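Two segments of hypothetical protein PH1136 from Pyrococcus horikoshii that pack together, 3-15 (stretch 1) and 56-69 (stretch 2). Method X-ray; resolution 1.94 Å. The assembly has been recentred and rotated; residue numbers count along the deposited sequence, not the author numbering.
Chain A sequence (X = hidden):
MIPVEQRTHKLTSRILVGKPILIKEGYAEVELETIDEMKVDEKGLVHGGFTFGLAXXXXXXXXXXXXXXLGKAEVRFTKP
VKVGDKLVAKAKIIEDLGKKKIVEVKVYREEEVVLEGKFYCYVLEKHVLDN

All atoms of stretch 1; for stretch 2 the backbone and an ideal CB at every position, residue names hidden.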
# COMPACT_ATOMS: atom_id res chain seq x y z
N PRO A 3 15.37 -11.14 1.82
CA PRO A 3 14.98 -9.73 1.98
C PRO A 3 15.60 -8.91 0.85
O PRO A 3 16.65 -9.26 0.33
CB PRO A 3 15.60 -9.34 3.33
CG PRO A 3 15.72 -10.67 4.05
CD PRO A 3 16.19 -11.58 2.96
N VAL A 4 14.94 -7.83 0.48
CA VAL A 4 15.47 -6.98 -0.57
C VAL A 4 15.37 -5.59 -0.00
O VAL A 4 14.44 -5.30 0.74
CB VAL A 4 14.63 -7.09 -1.86
CG1 VAL A 4 15.30 -6.34 -2.99
CG2 VAL A 4 14.45 -8.55 -2.22
N GLU A 5 16.34 -4.73 -0.31
CA GLU A 5 16.29 -3.37 0.19
C GLU A 5 15.22 -2.61 -0.60
O GLU A 5 14.87 -2.98 -1.73
CB GLU A 5 17.66 -2.69 0.04
CG GLU A 5 18.36 -2.97 -1.27
CD GLU A 5 19.81 -2.47 -1.29
OE1 GLU A 5 20.54 -2.71 -0.29
OE2 GLU A 5 20.22 -1.86 -2.30
N GLN A 6 14.70 -1.55 0.00
CA GLN A 6 13.70 -0.74 -0.66
C GLN A 6 14.35 0.07 -1.78
O GLN A 6 15.25 0.88 -1.53
CB GLN A 6 13.06 0.22 0.34
CG GLN A 6 11.83 0.87 -0.23
CD GLN A 6 11.03 1.59 0.81
OE1 GLN A 6 11.08 1.26 2.00
NE2 GLN A 6 10.24 2.57 0.38
N ARG A 7 13.87 -0.11 -3.00
CA ARG A 7 14.48 0.60 -4.13
C ARG A 7 13.64 1.74 -4.72
O ARG A 7 14.04 2.36 -5.70
CB ARG A 7 14.80 -0.39 -5.24
CG ARG A 7 15.77 -1.50 -4.84
CD ARG A 7 15.90 -2.47 -5.99
NE ARG A 7 16.49 -1.85 -7.16
CZ ARG A 7 16.26 -2.24 -8.42
NH1 ARG A 7 15.45 -3.26 -8.65
NH2 ARG A 7 16.85 -1.62 -9.43
N THR A 8 12.49 2.03 -4.12
CA THR A 8 11.62 3.09 -4.63
C THR A 8 10.77 3.65 -3.51
O THR A 8 10.61 3.01 -2.47
CB THR A 8 10.66 2.55 -5.73
OG1 THR A 8 9.91 3.64 -6.29
CG2 THR A 8 9.67 1.52 -5.13
N HIS A 9 10.21 4.85 -3.73
CA HIS A 9 9.34 5.49 -2.76
C HIS A 9 10.00 5.55 -1.38
O HIS A 9 9.32 5.40 -0.36
CB HIS A 9 8.02 4.69 -2.65
CG HIS A 9 7.08 4.90 -3.79
ND1 HIS A 9 7.42 4.64 -5.11
CD2 HIS A 9 5.81 5.38 -3.83
CE1 HIS A 9 6.41 4.97 -5.90
NE2 HIS A 9 5.42 5.42 -5.15
N LYS A 10 11.30 5.83 -1.36
CA LYS A 10 12.07 5.85 -0.11
C LYS A 10 11.75 6.90 0.94
O LYS A 10 11.98 6.67 2.13
CB LYS A 10 13.57 5.93 -0.43
CG LYS A 10 14.11 4.75 -1.21
CD LYS A 10 15.55 5.05 -1.66
CE LYS A 10 16.17 3.89 -2.40
NZ LYS A 10 17.54 4.25 -2.92
N LEU A 11 11.22 8.05 0.54
CA LEU A 11 10.95 9.10 1.51
C LEU A 11 9.49 9.14 1.98
O LEU A 11 9.09 10.07 2.66
CB LEU A 11 11.35 10.45 0.92
CG LEU A 11 12.79 10.55 0.40
CD1 LEU A 11 13.05 11.98 -0.08
CD2 LEU A 11 13.79 10.17 1.51
N THR A 12 8.73 8.12 1.61
CA THR A 12 7.32 8.04 1.99
C THR A 12 7.19 8.13 3.51
O THR A 12 7.91 7.46 4.24
CB THR A 12 6.72 6.72 1.48
OG1 THR A 12 6.93 6.62 0.07
CG2 THR A 12 5.24 6.66 1.76
N SER A 13 6.26 8.98 3.96
CA SER A 13 6.01 9.22 5.37
C SER A 13 5.64 7.96 6.15
O SER A 13 4.67 7.29 5.86
CB SER A 13 4.89 10.26 5.53
OG SER A 13 4.57 10.42 6.89
N ARG A 14 6.45 7.66 7.17
CA ARG A 14 6.22 6.49 8.00
C ARG A 14 5.01 6.73 8.90
O ARG A 14 4.38 5.79 9.37
CB ARG A 14 7.46 6.22 8.85
CG ARG A 14 8.69 5.84 8.03
CD ARG A 14 8.70 4.37 7.68
NE ARG A 14 9.65 4.07 6.61
CZ ARG A 14 9.36 4.13 5.32
NH1 ARG A 14 8.12 4.49 4.90
NH2 ARG A 14 10.32 3.87 4.43
N ILE A 15 4.69 8.00 9.12
CA ILE A 15 3.59 8.37 9.99
C ILE A 15 2.23 8.49 9.30
O ILE A 15 1.20 8.16 9.89
CB ILE A 15 3.88 9.72 10.68
CG1 ILE A 15 5.13 9.59 11.55
CG2 ILE A 15 2.66 10.17 11.50
CD1 ILE A 15 5.13 8.34 12.42
N UNK A 56 -1.69 1.46 -1.47
CA UNK A 56 -0.99 1.95 -2.67
C UNK A 56 0.54 1.77 -2.47
O UNK A 56 1.24 1.25 -3.34
CB UNK A 56 -1.34 3.42 -2.94
N UNK A 57 1.03 2.21 -1.32
CA UNK A 57 2.44 2.11 -1.00
C UNK A 57 2.90 0.65 -0.95
O UNK A 57 3.98 0.33 -1.45
CB UNK A 57 2.72 2.80 0.33
N UNK A 58 2.09 -0.25 -0.38
CA UNK A 58 2.47 -1.65 -0.33
C UNK A 58 2.63 -2.22 -1.75
O UNK A 58 3.55 -3.00 -2.04
CB UNK A 58 1.43 -2.45 0.46
N UNK A 59 1.71 -1.81 -2.62
CA UNK A 59 1.72 -2.24 -4.01
C UNK A 59 3.01 -1.78 -4.71
O UNK A 59 3.63 -2.56 -5.44
CB UNK A 59 0.49 -1.70 -4.74
N UNK A 60 3.42 -0.54 -4.47
CA UNK A 60 4.64 -0.02 -5.06
C UNK A 60 5.83 -0.86 -4.57
O UNK A 60 6.79 -1.08 -5.32
CB UNK A 60 4.83 1.46 -4.71
N UNK A 61 5.79 -1.33 -3.32
CA UNK A 61 6.91 -2.13 -2.81
C UNK A 61 6.85 -3.58 -3.25
O UNK A 61 7.87 -4.27 -3.23
CB UNK A 61 6.94 -2.07 -1.28
N UNK A 62 5.68 -4.06 -3.64
CA UNK A 62 5.59 -5.43 -4.12
C UNK A 62 6.31 -5.46 -5.48
O UNK A 62 6.84 -6.50 -5.88
CB UNK A 62 4.14 -5.90 -4.23
N UNK A 63 6.34 -4.33 -6.19
CA UNK A 63 7.05 -4.28 -7.48
C UNK A 63 8.49 -3.88 -7.19
O UNK A 63 9.43 -4.45 -7.73
CB UNK A 63 6.39 -3.30 -8.46
N UNK A 64 8.64 -2.86 -6.35
CA UNK A 64 9.94 -2.40 -5.89
C UNK A 64 10.96 -2.11 -6.98
O UNK A 64 12.10 -2.58 -6.93
CB UNK A 64 10.53 -3.45 -4.94
N UNK A 65 10.54 -1.32 -7.96
CA UNK A 65 11.39 -0.93 -9.07
C UNK A 65 11.44 0.59 -8.91
O UNK A 65 10.41 1.21 -8.67
CB UNK A 65 10.86 -1.39 -10.43
N UNK A 66 12.62 1.21 -9.03
CA UNK A 66 12.75 2.67 -8.87
C UNK A 66 11.67 3.56 -9.50
O UNK A 66 11.09 4.43 -8.82
CB UNK A 66 14.10 3.09 -9.46
N UNK A 67 11.40 3.34 -10.78
CA UNK A 67 10.42 4.12 -11.53
C UNK A 67 8.96 3.65 -11.45
O UNK A 67 8.12 4.14 -12.22
CB UNK A 67 10.84 4.13 -13.00
N UNK A 68 8.63 2.72 -10.56
CA UNK A 68 7.24 2.23 -10.52
C UNK A 68 6.24 3.34 -10.15
O UNK A 68 6.55 4.24 -9.37
CB UNK A 68 7.12 1.08 -9.52
N UNK A 69 5.06 3.31 -10.77
CA UNK A 69 4.03 4.30 -10.48
C UNK A 69 2.66 3.63 -10.51
O UNK A 69 2.48 2.58 -11.11
CB UNK A 69 4.09 5.46 -11.48

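Position 56 lies on the helix with nothing of stretch 1 within 5.5 Å of its ideal CB, so many residues would suit; it is Asp-56, which makes no contact with stretch 1.

At position 57 CA-to-CB points sideways, and the ideal CB is 4.8 Å from Thr-12 CG2. Beyond it lie the donors Gln-6 NE2 and the Arg-14 guanidinium, so a long side chain ending in an acceptor would suit. Tyr-57 (chi1 t) fits: its OH accepts from Gln-6 NE2 (3.1 Å) and Arg-14 NH1 (2.7 Å), both near the ring plane, while Thr-12 CG2 sits over the face, 3.7 Å from the ring centroid and 7° off the normal.

Positions 58 and 59 are out of reach of stretch 1, which therefore sets no preference; both are alanine.

Position 60 points toward stretch 1, its ideal CB 4.0 Å from His-9 NE2. An aliphatic or thioether chain could lie against the imidazole. Selenomethionine Met-60 does so: CG lies over the face, 3.7 Å from the centroid of the His-9 ring, before the chain's end leads away.

Position 61 points sideways with no near neighbour at CB; a branched aliphatic chain could still reach in. Leu-61 brings CD2 to 3.7 Å from Gln-6 NE2.

Position 62 is out of reach of stretch 1 and 63 points sideways, neither with anything of stretch 1 within 5.5 Å of its ideal CB, so stretch 1 sets no preference; they are Ala-62 and Val-63, and neither touches it.

Position 64 has phi/psi of 51/51 just after the helix, which favours glycine or asparagine. Nearby, Glu-5 O offers an acceptor and Arg-7 N a donor, a pair that a carboxamide can satisfy. Asn-64 does both: ND2 donates to Glu-5 O (3.1 Å, 166°) and OD1 accepts from Arg-7 N (2.8 Å, 167°), making a two-point grip on the backbone.

At position 65 CA-to-CB points away, but Arg-7 NH1 is 5.3 Å from the ideal CB, so an acidic chain could turn back to it. Glu-65 does, with OE2 3.3 Å from Arg-7 NH1 in a salt bridge whose hydrogen bond is weak (127°).

Position 66 points away overall, although its ideal CB is 3.8 Å from Arg-7 O, so a compact side chain suits; phi of -42° in a type I turn spanning 65 to 68 allows proline among others. Pro-66 places CD over one face of the Arg-7 guanidinium, 3.7 Å from NH2, and its backbone O accepts from Thr-8 OG1 (2.9 Å).

Position 67 points away, leaving the choice open; Thr-67 makes no contact with stretch 1.

Position 68 points sideways, its ideal CB 5.0 Å from Thr-8 OG1; a small aliphatic chain suits. Val-68 brings CG1 to 3.8 Å from Thr-8 CG2.

Position 69 points away, leaving the choice open; Val-69 makes no contact with stretch 1.

Stretch 2, residues 56-69: DYAAMLAVNEPTVV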
# COMPACT_ATOMS: atom_id res chain seq x y z
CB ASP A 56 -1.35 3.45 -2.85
CG ASP A 56 -0.63 4.13 -4.03
OD1 ASP A 56 0.31 3.55 -4.62
OD2 ASP A 56 -1.02 5.29 -4.34
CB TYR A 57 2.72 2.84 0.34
CG TYR A 57 4.17 2.86 0.87
CD1 TYR A 57 5.27 2.99 0.01
CD2 TYR A 57 4.41 2.88 2.25
CE1 TYR A 57 6.56 3.14 0.51
CE2 TYR A 57 5.70 3.05 2.77
CZ TYR A 57 6.77 3.18 1.88
OH TYR A 57 8.04 3.43 2.38
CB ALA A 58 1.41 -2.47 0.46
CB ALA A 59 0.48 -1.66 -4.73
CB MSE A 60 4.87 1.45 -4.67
CG MSE A 60 3.79 2.45 -5.13
SE MSE A 60 3.62 2.63 -6.93
CE MSE A 60 2.72 1.34 -7.27
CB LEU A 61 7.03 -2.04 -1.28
CG LEU A 61 7.32 -0.61 -0.80
CD1 LEU A 61 7.61 -0.57 0.70
CD2 LEU A 61 8.50 -0.05 -1.56
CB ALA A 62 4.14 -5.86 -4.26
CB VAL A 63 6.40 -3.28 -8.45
CG1 VAL A 63 7.21 -3.21 -9.76
CG2 VAL A 63 4.95 -3.73 -8.73
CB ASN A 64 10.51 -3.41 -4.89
CG ASN A 64 11.69 -2.86 -4.10
OD1 ASN A 64 11.73 -1.67 -3.78
ND2 ASN A 64 12.65 -3.73 -3.77
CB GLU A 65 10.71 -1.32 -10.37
CG GLU A 65 11.67 -1.72 -11.44
CD GLU A 65 11.96 -3.20 -11.43
OE1 GLU A 65 11.14 -3.96 -11.99
OE2 GLU A 65 13.01 -3.59 -10.86
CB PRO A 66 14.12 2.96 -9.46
CG PRO A 66 14.91 1.70 -9.09
CD PRO A 66 13.92 0.60 -9.39
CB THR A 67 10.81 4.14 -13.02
OG1 THR A 67 10.82 2.80 -13.53
CG2 THR A 67 12.19 4.76 -13.20
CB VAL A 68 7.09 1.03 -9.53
CG1 VAL A 68 7.34 1.50 -8.10
CG2 VAL A 68 5.69 0.39 -9.68
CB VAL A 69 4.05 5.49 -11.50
CG1 VAL A 69 3.65 5.02 -12.89
CG2 VAL A 69 3.12 6.57 -11.03
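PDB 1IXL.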